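Local coordinates for uncharacterized protein MJ1062 (Methanocaldococcus jannaschii, PDB 3EO4) that is of unknown function but ends in this GNAT-type acetyltransferase domain, which probably transfers acyl groups, at residues Y37-I42 and E133-S138; N82-Q85 and P91-G94; F147-K152 and N156-E161. All coordinates share one frame; numbering follows the deposited sequence.

Interaction 1 (Y37-I42 and E133-S138); sequences YKFFYI and ENNIRS
Phe-39, in the loop between helices 34-37 and 49-58, lies against Asn-134 and Asn-135 at the start of helix 136-144, a small surface contact of an aromatic ring with two amides. The Asn-135 amide stacks on the ring with the planes 15° apart. Its OD1 sits over the face toward the rim, 3.8 Å from Phe-39 CG, while its ND2 reaches back to Phe-39 CB at 3.3 Å. Lys-38 CB covers the opposite face. The Asn-134 amide comes in obliquely, and its ND2 gives a straight hydrogen bond (173°) to Lys-38 O at 3.3 Å; the donor stands well above the carbonyl plane. A type I turn from Tyr-37 to Phe-40 presents this carbonyl. A water accepts from Asn-135 ND2 at 2.8 Å and donates to Phe-39 O at 2.8 Å, closing a polar bridge beside the stack. Asn-135 is also the N-cap of helix 136-144: with CG anti to the backbone N (chi1 -164°), OD1 takes a weak bond from Ser-138 N. MES, probably from the crystallisation liquor, is hydrogen-bonded to Asn-135 ND2. The weak capping bond to OD1, the water at ND2 and the stacked ring together probably limit rotation of the Asn-135 amide.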
loop_
_atom_site.group_PDB
_atom_site.type_symbol
_atom_site.label_atom_id
_atom_site.label_comp_id
_atom_site.label_asym_id
_atom_site.label_seq_id
_atom_site.Cartn_x
_atom_site.Cartn_y
_atom_site.Cartn_z
ATOM N N TYR A 37 -3.104 10.444 3.737
ATOM C CA TYR A 37 -4.444 10.990 3.676
ATOM C C TYR A 37 -4.628 12.215 4.568
ATOM O O TYR A 37 -5.695 12.836 4.585
ATOM C CB TYR A 37 -5.535 9.906 3.808
ATOM C CG TYR A 37 -5.693 9.180 5.143
ATOM C CD1 TYR A 37 -5.472 7.802 5.245
ATOM C CD2 TYR A 37 -6.141 9.852 6.278
ATOM C CE1 TYR A 37 -5.668 7.126 6.470
ATOM C CE2 TYR A 37 -6.340 9.186 7.493
ATOM C CZ TYR A 37 -6.103 7.826 7.581
ATOM O OH TYR A 37 -6.301 7.196 8.803
ATOM N N LYS A 38 -3.570 12.543 5.311
ATOM C CA LYS A 38 -3.351 13.861 5.923
ATOM C C LYS A 38 -3.616 15.001 4.948
ATOM O O LYS A 38 -3.967 16.102 5.345
ATOM C CB LYS A 38 -1.856 14.026 6.153
ATOM C CG LYS A 38 -1.318 13.867 7.471
ATOM C CD LYS A 38 0.164 14.200 7.319
ATOM C CE LYS A 38 0.381 15.723 7.342
ATOM N NZ LYS A 38 0.888 16.164 8.650
ATOM N N PHE A 39 -3.301 14.741 3.684
ATOM C CA PHE A 39 -3.350 15.733 2.626
ATOM C C PHE A 39 -4.637 15.682 1.781
ATOM O O PHE A 39 -4.754 16.415 0.800
ATOM C CB PHE A 39 -2.054 15.647 1.765
ATOM C CG PHE A 39 -0.766 15.782 2.580
ATOM C CD1 PHE A 39 -0.558 16.882 3.393
ATOM C CD2 PHE A 39 0.236 14.801 2.517
ATOM C CE1 PHE A 39 0.614 17.034 4.153
ATOM C CE2 PHE A 39 1.421 14.926 3.278
ATOM C CZ PHE A 39 1.600 16.067 4.116
ATOM N N PHE A 40 -5.615 14.868 2.181
ATOM C CA PHE A 40 -6.833 14.647 1.401
ATOM C C PHE A 40 -8.009 15.303 2.119
ATOM O O PHE A 40 -8.183 15.099 3.326
ATOM C CB PHE A 40 -7.150 13.149 1.271
ATOM C CG PHE A 40 -6.179 12.376 0.423
ATOM C CD1 PHE A 40 -6.200 10.981 0.440
ATOM C CD2 PHE A 40 -5.243 13.017 -0.369
ATOM C CE1 PHE A 40 -5.329 10.248 -0.313
ATOM C CE2 PHE A 40 -4.365 12.279 -1.155
ATOM C CZ PHE A 40 -4.405 10.894 -1.119
ATOM N N TYR A 41 -8.798 16.073 1.373
ATOM C CA TYR A 41 -9.971 16.759 1.906
ATOM C C TYR A 41 -10.813 15.817 2.802
ATOM O O TYR A 41 -11.246 14.744 2.371
ATOM C CB TYR A 41 -10.801 17.401 0.772
ATOM C CG TYR A 41 -11.990 18.204 1.267
ATOM C CD1 TYR A 41 -11.804 19.375 2.000
ATOM C CD2 TYR A 41 -13.285 17.782 1.026
ATOM C CE1 TYR A 41 -12.867 20.098 2.477
ATOM C CE2 TYR A 41 -14.379 18.523 1.488
ATOM C CZ TYR A 41 -14.151 19.674 2.215
ATOM O OH TYR A 41 -15.190 20.413 2.705
ATOM N N ILE A 42 -10.954 16.220 4.065
ATOM C CA ILE A 42 -11.719 15.521 5.124
ATOM C C ILE A 42 -11.512 14.005 5.411
ATOM O O ILE A 42 -12.191 13.470 6.293
ATOM C CB ILE A 42 -13.246 15.805 5.044
ATOM C CG1 ILE A 42 -13.952 14.778 4.131
ATOM C CG2 ILE A 42 -13.514 17.285 4.762
ATOM C CD1 ILE A 42 -14.433 15.290 2.851
ATOM N N GLU A 133 -4.014 23.332 2.040
ATOM C CA GLU A 133 -3.065 24.296 2.550
ATOM C C GLU A 133 -1.861 23.663 3.233
ATOM O O GLU A 133 -0.784 24.256 3.212
ATOM C CB GLU A 133 -3.742 25.203 3.570
ATOM C CG GLU A 133 -4.689 26.171 2.962
ATOM C CD GLU A 133 -5.381 27.014 3.995
ATOM O OE1 GLU A 133 -5.706 26.454 5.068
ATOM O OE2 GLU A 133 -5.611 28.221 3.734
ATOM N N ASN A 134 -2.042 22.495 3.854
ATOM C CA ASN A 134 -0.976 21.892 4.648
ATOM C C ASN A 134 -0.048 21.061 3.782
ATOM O O ASN A 134 1.032 20.668 4.215
ATOM C CB ASN A 134 -1.535 21.067 5.839
ATOM C CG ASN A 134 -2.350 19.848 5.394
ATOM O OD1 ASN A 134 -3.176 19.950 4.502
ATOM N ND2 ASN A 134 -2.112 18.690 6.020
ATOM N N ASN A 135 -0.468 20.811 2.540
ATOM C CA ASN A 135 0.297 19.969 1.646
ATOM C C ASN A 135 1.425 20.753 0.970
ATOM O O ASN A 135 1.334 21.076 -0.225
ATOM C CB ASN A 135 -0.615 19.290 0.638
ATOM C CG ASN A 135 0.055 18.108 -0.056
ATOM O OD1 ASN A 135 1.260 17.893 0.080
ATOM N ND2 ASN A 135 -0.738 17.329 -0.797
ATOM N N ILE A 136 2.473 21.059 1.745
ATOM C CA ILE A 136 3.583 21.885 1.259
ATOM C C ILE A 136 4.388 21.291 0.087
ATOM O O ILE A 136 4.834 22.033 -0.791
ATOM C CB ILE A 136 4.486 22.511 2.406
ATOM C CG1 ILE A 136 5.947 22.685 1.964
ATOM C CG2 ILE A 136 4.390 21.753 3.728
ATOM C CD1 ILE A 136 6.191 24.000 1.308
ATOM N N ARG A 137 4.534 19.972 0.051
ATOM C CA ARG A 137 5.306 19.314 -1.012
ATOM C C ARG A 137 4.545 19.381 -2.328
ATOM O O ARG A 137 5.133 19.562 -3.403
ATOM C CB ARG A 137 5.644 17.861 -0.641
ATOM C CG ARG A 137 6.747 17.789 0.434
ATOM C CD ARG A 137 6.936 16.393 0.974
ATOM N NE ARG A 137 7.996 16.301 1.978
ATOM C CZ ARG A 137 9.313 16.349 1.730
ATOM N NH1 ARG A 137 10.180 16.236 2.732
ATOM N NH2 ARG A 137 9.779 16.517 0.498
ATOM N N SER A 138 3.223 19.293 -2.227
ATOM C CA SER A 138 2.428 19.301 -3.424
ATOM C C SER A 138 2.347 20.716 -4.003
ATOM O O SER A 138 2.477 20.914 -5.209
ATOM C CB SER A 138 1.063 18.681 -3.161
ATOM O OG SER A 138 0.184 19.011 -4.210
HETATM O O HOH W 1 -3.452 18.125 -0.923
#

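Interaction 2 (N82-Q85 and P91-G94); sequences NVSQ and PEIG
Strands 74-84 and 92-97 form an antiparallel hairpin of the GNAT core sheet, and here Asn-82 to Ser-84 pair with Glu-92 to Gly-94. Asn-82/Gly-94 and Ser-84/Glu-92 are hydrogen-bonded pairs with both bonds made in each, among them Gly-94 N to Asn-82 O and Ser-84 N to Glu-92 O, both 2.8 Å. Between them Val-83 and Ile-93 make the non-hydrogen-bonded pair, where Val-83 CA also gives a CA-H...O contact to Glu-92 O at 3.1 Å. The Val-83 and Ile-93 side chains run alongside each other on the same face, with Val-83 CG1 tight against Ile-93 CD1 at 3.3 Å. The face bearing Asn-82, Ser-84 and Glu-92 is polar. One water donates to Asn-82 OD1 (2.7 Å) and to Glu-92 O, and accepts from Ser-84 OG (2.7 Å). Asn-82 CG, set between the backbone N and the carbonyl carbon (chi1 65°), lays OD1 over Gly-94, while ND2 bonds a bound MES. On the Val-83 and Ile-93 face, Val-115, Trp-118 and Leu-119 of helix 107-121 cover the hairpin. Backbone bonds join Val-83 to Val-63 of strand 63-71 on one flank, and Pro-91 and Ile-93 to His-128 of strand 126-132 on the other.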
loop_
_atom_site.group_PDB
_atom_site.type_symbol
_atom_site.label_atom_id
_atom_site.label_comp_id
_atom_site.label_asym_id
_atom_site.label_seq_id
_atom_site.Cartn_x
_atom_site.Cartn_y
_atom_site.Cartn_z
ATOM N N ASN A 82 -3.184 11.124 -12.150
ATOM C CA ASN A 82 -4.518 11.072 -12.757
ATOM C C ASN A 82 -4.973 12.453 -13.244
ATOM O O ASN A 82 -4.467 13.472 -12.751
ATOM C CB ASN A 82 -5.559 10.487 -11.774
ATOM C CG ASN A 82 -5.788 11.375 -10.550
ATOM O OD1 ASN A 82 -6.111 12.558 -10.675
ATOM N ND2 ASN A 82 -5.662 10.799 -9.368
ATOM N N VAL A 83 -5.886 12.464 -14.236
ATOM C CA VAL A 83 -6.588 13.674 -14.707
ATOM C C VAL A 83 -8.057 13.364 -14.748
ATOM O O VAL A 83 -8.454 12.302 -15.202
ATOM C CB VAL A 83 -6.177 14.137 -16.132
ATOM C CG1 VAL A 83 -4.704 14.394 -16.179
ATOM C CG2 VAL A 83 -6.469 13.070 -17.152
ATOM N N SER A 84 -8.857 14.300 -14.276
ATOM C CA SER A 84 -10.293 14.111 -14.271
ATOM C C SER A 84 -10.925 15.404 -14.788
ATOM O O SER A 84 -10.207 16.378 -15.049
ATOM C CB SER A 84 -10.759 13.757 -12.854
ATOM O OG SER A 84 -10.384 14.763 -11.926
ATOM N N GLN A 85 -12.243 15.407 -14.956
ATOM C CA GLN A 85 -12.962 16.531 -15.553
ATOM C C GLN A 85 -12.497 16.812 -16.991
ATOM O O GLN A 85 -12.379 17.965 -17.391
ATOM C CB GLN A 85 -12.870 17.780 -14.644
ATOM C CG GLN A 85 -13.335 17.498 -13.216
ATOM C CD GLN A 85 -13.102 18.640 -12.243
ATOM O OE1 GLN A 85 -12.486 18.450 -11.199
ATOM N NE2 GLN A 85 -13.639 19.822 -12.553
ATOM N N PRO A 91 -9.116 20.436 -17.089
ATOM C CA PRO A 91 -9.113 19.225 -16.294
ATOM C C PRO A 91 -8.270 19.348 -15.020
ATOM O O PRO A 91 -7.318 20.166 -14.942
ATOM C CB PRO A 91 -8.515 18.177 -17.248
ATOM C CG PRO A 91 -7.744 18.958 -18.221
ATOM C CD PRO A 91 -8.494 20.234 -18.407
ATOM N N GLU A 92 -8.632 18.520 -14.050
ATOM C CA GLU A 92 -7.990 18.476 -12.751
ATOM C C GLU A 92 -6.952 17.349 -12.685
ATOM O O GLU A 92 -7.237 16.201 -13.068
ATOM C CB GLU A 92 -9.041 18.289 -11.677
ATOM C CG GLU A 92 -8.459 18.237 -10.281
ATOM C CD GLU A 92 -9.542 18.090 -9.220
ATOM O OE1 GLU A 92 -10.675 18.522 -9.458
ATOM O OE2 GLU A 92 -9.262 17.559 -8.131
ATOM N N ILE A 93 -5.759 17.682 -12.187
ATOM C CA ILE A 93 -4.659 16.702 -12.062
ATOM C C ILE A 93 -4.505 16.306 -10.602
ATOM O O ILE A 93 -4.423 17.176 -9.731
ATOM C CB ILE A 93 -3.279 17.297 -12.507
ATOM C CG1 ILE A 93 -3.377 18.069 -13.816
ATOM C CG2 ILE A 93 -2.144 16.227 -12.509
ATOM C CD1 ILE A 93 -3.748 17.245 -14.924
ATOM N N GLY A 94 -4.421 14.998 -10.355
ATOM C CA GLY A 94 -4.112 14.459 -9.025
ATOM C C GLY A 94 -2.828 13.635 -9.045
ATOM O O GLY A 94 -2.501 12.989 -10.060
HETATM O O HOH W 2 -8.000 14.492 -10.776
HETATM O O HOH W 3 -12.424 15.643 -10.110
#

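Interaction 3 (F147-K152 and N156-E161); sequences FKKTKK and NEWIYE
Ile-159 O receives the N-H groups of both Thr-150 and Lys-151. The Thr-150 N bond to Ile-159 O is short and straight (2.8 Å, 167°); the one from Lys-151 N is long and weak. Lys-151 O in turn accepts from Ile-159 N at 2.8 Å. Farther along, Lys-148 and Glu-161 satisfy each other's backbone, with Lys-148 N to Glu-161 O and Glu-161 N to Lys-148 O both 2.9 Å. Two residues facing one define a classic beta bulge, which shifts the register by one in the hairpin of strands 148-150 and 157-163. These are the last two strands of the GNAT fold, and 157-163 is the middle strand of its sheet, bonded on its other side to 126-132. Lys-149 and Lys-152 come over opposite faces of the Trp-158 indole. Lys-149 CD lies 3.7 Å from Trp-158 CE3, and Lys-152 CG lies 3.6 Å from Trp-158 CZ3. Bent at chi3 and chi4, Lys-152 carries NZ over the six-membered ring, a cation-pi contact 13° off the normal; the ammonium also bonds Arg-154 O and, weakly, a water held by Asn-156 N. Trp-158 NE1 donates to Glu-133 OE2. The Glu-157 carboxylate is met by two arginines, Arg-130 at OE1 and Arg-154 at OE2. Lys-149 CB rests on the face of the Tyr-160 ring, whose OH shares a hydrogen bond with a water 2.7 Å away in the ring plane, and Lys-149 NZ gives that water a weak bond. At the hairpin's far end Tyr-160 O lies at the edge of the Phe-147 ring, 3.4 Å from Phe-147 CD1.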
loop_
_atom_site.group_PDB
_atom_site.type_symbol
_atom_site.label_atom_id
_atom_site.label_comp_id
_atom_site.label_asym_id
_atom_site.label_seq_id
_atom_site.Cartn_x
_atom_site.Cartn_y
_atom_site.Cartn_z
ATOM N N PHE A 147 2.293 26.364 -12.146
ATOM C CA PHE A 147 0.931 26.545 -11.595
ATOM C C PHE A 147 0.905 27.726 -10.632
ATOM O O PHE A 147 1.882 27.984 -9.913
ATOM C CB PHE A 147 0.431 25.319 -10.836
ATOM C CG PHE A 147 0.037 24.155 -11.719
ATOM C CD1 PHE A 147 -1.306 23.757 -11.807
ATOM C CD2 PHE A 147 1.014 23.421 -12.426
ATOM C CE1 PHE A 147 -1.672 22.643 -12.596
ATOM C CE2 PHE A 147 0.650 22.300 -13.242
ATOM C CZ PHE A 147 -0.685 21.915 -13.322
ATOM N N LYS A 148 -0.241 28.394 -10.599
ATOM C CA LYS A 148 -0.440 29.649 -9.858
ATOM C C LYS A 148 -1.680 29.514 -9.014
ATOM O O LYS A 148 -2.723 29.131 -9.531
ATOM C CB LYS A 148 -0.664 30.761 -10.869
ATOM C CG LYS A 148 -0.883 32.126 -10.311
ATOM C CD LYS A 148 -0.830 33.131 -11.443
ATOM C CE LYS A 148 -2.198 33.654 -11.757
ATOM N NZ LYS A 148 -2.457 34.761 -10.792
ATOM N N LYS A 149 -1.569 29.813 -7.723
ATOM C CA LYS A 149 -2.741 29.848 -6.860
ATOM C C LYS A 149 -3.749 30.811 -7.455
ATOM O O LYS A 149 -3.441 31.972 -7.685
ATOM C CB LYS A 149 -2.390 30.282 -5.427
ATOM C CG LYS A 149 -3.501 29.964 -4.430
ATOM C CD LYS A 149 -3.282 30.661 -3.082
ATOM C CE LYS A 149 -2.341 29.864 -2.238
ATOM N NZ LYS A 149 -1.490 30.798 -1.466
ATOM N N THR A 150 -4.952 30.321 -7.699
ATOM C CA THR A 150 -5.934 31.073 -8.479
ATOM C C THR A 150 -7.206 31.429 -7.713
ATOM O O THR A 150 -7.750 32.507 -7.901
ATOM C CB THR A 150 -6.244 30.315 -9.808
ATOM O OG1 THR A 150 -5.461 30.882 -10.862
ATOM C CG2 THR A 150 -7.693 30.396 -10.209
ATOM N N LYS A 151 -7.644 30.537 -6.830
ATOM C CA LYS A 151 -9.030 30.515 -6.370
ATOM C C LYS A 151 -9.147 29.583 -5.161
ATOM O O LYS A 151 -8.446 28.586 -5.089
ATOM C CB LYS A 151 -9.906 29.971 -7.509
ATOM C CG LYS A 151 -11.404 30.195 -7.370
ATOM C CD LYS A 151 -12.210 29.227 -8.275
ATOM C CE LYS A 151 -11.725 29.212 -9.715
ATOM N NZ LYS A 151 -12.806 28.818 -10.678
ATOM N N LYS A 152 -10.029 29.900 -4.217
ATOM C CA LYS A 152 -10.347 28.966 -3.124
ATOM C C LYS A 152 -11.026 27.722 -3.684
ATOM O O LYS A 152 -11.801 27.808 -4.633
ATOM C CB LYS A 152 -11.297 29.621 -2.113
ATOM C CG LYS A 152 -10.653 30.194 -0.867
ATOM C CD LYS A 152 -11.670 30.233 0.299
ATOM C CE LYS A 152 -11.527 29.034 1.311
ATOM N NZ LYS A 152 -10.751 27.795 0.840
ATOM N N ASN A 156 -9.892 25.318 3.536
ATOM C CA ASN A 156 -8.453 24.955 3.580
ATOM C C ASN A 156 -7.866 24.353 2.274
ATOM O O ASN A 156 -6.778 23.757 2.276
ATOM C CB ASN A 156 -8.162 24.003 4.764
ATOM C CG ASN A 156 -8.465 24.625 6.150
ATOM O OD1 ASN A 156 -8.273 23.958 7.157
ATOM N ND2 ASN A 156 -8.948 25.879 6.198
ATOM N N GLU A 157 -8.605 24.503 1.180
ATOM C CA GLU A 157 -8.262 23.940 -0.126
ATOM C C GLU A 157 -8.149 25.075 -1.176
ATOM O O GLU A 157 -8.974 26.003 -1.198
ATOM C CB GLU A 157 -9.349 22.947 -0.533
ATOM C CG GLU A 157 -9.067 22.101 -1.756
ATOM C CD GLU A 157 -10.287 21.294 -2.188
ATOM O OE1 GLU A 157 -11.342 21.899 -2.450
ATOM O OE2 GLU A 157 -10.187 20.062 -2.283
ATOM N N TRP A 158 -7.129 24.984 -2.033
ATOM C CA TRP A 158 -6.844 25.999 -3.040
ATOM C C TRP A 158 -6.731 25.399 -4.425
ATOM O O TRP A 158 -6.188 24.309 -4.596
ATOM C CB TRP A 158 -5.517 26.691 -2.718
ATOM C CG TRP A 158 -5.613 27.442 -1.485
ATOM C CD1 TRP A 158 -5.258 27.023 -0.247
ATOM C CD2 TRP A 158 -6.184 28.742 -1.329
ATOM N NE1 TRP A 158 -5.540 27.992 0.677
ATOM C CE2 TRP A 158 -6.118 29.060 0.039
ATOM C CE3 TRP A 158 -6.730 29.677 -2.219
ATOM C CZ2 TRP A 158 -6.569 30.270 0.545
ATOM C CZ3 TRP A 158 -7.184 30.886 -1.715
ATOM C CH2 TRP A 158 -7.098 31.169 -0.344
ATOM N N ILE A 159 -7.223 26.137 -5.415
ATOM C CA ILE A 159 -7.040 25.765 -6.811
ATOM C C ILE A 159 -5.839 26.523 -7.349
ATOM O O ILE A 159 -5.704 27.740 -7.101
ATOM C CB ILE A 159 -8.259 26.155 -7.663
ATOM C CG1 ILE A 159 -9.579 25.851 -6.923
ATOM C CG2 ILE A 159 -8.157 25.552 -9.068
ATOM C CD1 ILE A 159 -9.708 24.434 -6.429
ATOM N N TYR A 160 -4.991 25.780 -8.058
ATOM C CA TYR A 160 -3.795 26.243 -8.709
ATOM C C TYR A 160 -3.957 25.885 -10.187
ATOM O O TYR A 160 -4.283 24.737 -10.492
ATOM C CB TYR A 160 -2.581 25.475 -8.160
ATOM C CG TYR A 160 -2.150 25.880 -6.775
ATOM C CD1 TYR A 160 -1.017 26.647 -6.596
ATOM C CD2 TYR A 160 -2.872 25.482 -5.638
ATOM C CE1 TYR A 160 -0.616 27.043 -5.334
ATOM C CE2 TYR A 160 -2.477 25.871 -4.362
ATOM C CZ TYR A 160 -1.352 26.655 -4.232
ATOM O OH TYR A 160 -0.925 27.034 -3.001
ATOM N N GLU A 161 -3.726 26.842 -11.094
ATOM C CA GLU A 161 -3.987 26.626 -12.523
ATOM C C GLU A 161 -2.757 26.891 -13.341
ATOM O O GLU A 161 -1.885 27.664 -12.934
ATOM C CB GLU A 161 -5.118 27.510 -13.049
ATOM C CG GLU A 161 -6.381 27.432 -12.237
ATOM C CD GLU A 161 -7.630 27.928 -12.973
ATOM O OE1 GLU A 161 -8.747 27.596 -12.503
ATOM O OE2 GLU A 161 -7.508 28.636 -14.012
HETATM O O HOH W 4 0.992 28.988 -3.069
HETATM O O HOH W 5 -10.001 27.829 4.093
#

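How the interactions relate
All three contacts belong to one GNAT domain but to different parts of it. Interaction 2 lies in the five-stranded sheet and interaction 3 in the three-stranded one; their centres are about 14 Å apart, and strand 126-132 links the sheets. Along the chain interaction 2 is nested inside the loop closed by interaction 1, and interaction 3 follows. Interactions 1 and 3, about 13 Å apart between centres, touch: Glu-133, between strand 126-132 and helix 136-144, makes a backbone bond with Asn-156. Interactions 1 and 2, about 17 Å apart between centres, do not touch. Loop 37-42, between helices 34-37 and 49-58, meets the start of helix 136-144, and its Tyr-41 also packs on Glu-157 of strand 157-163.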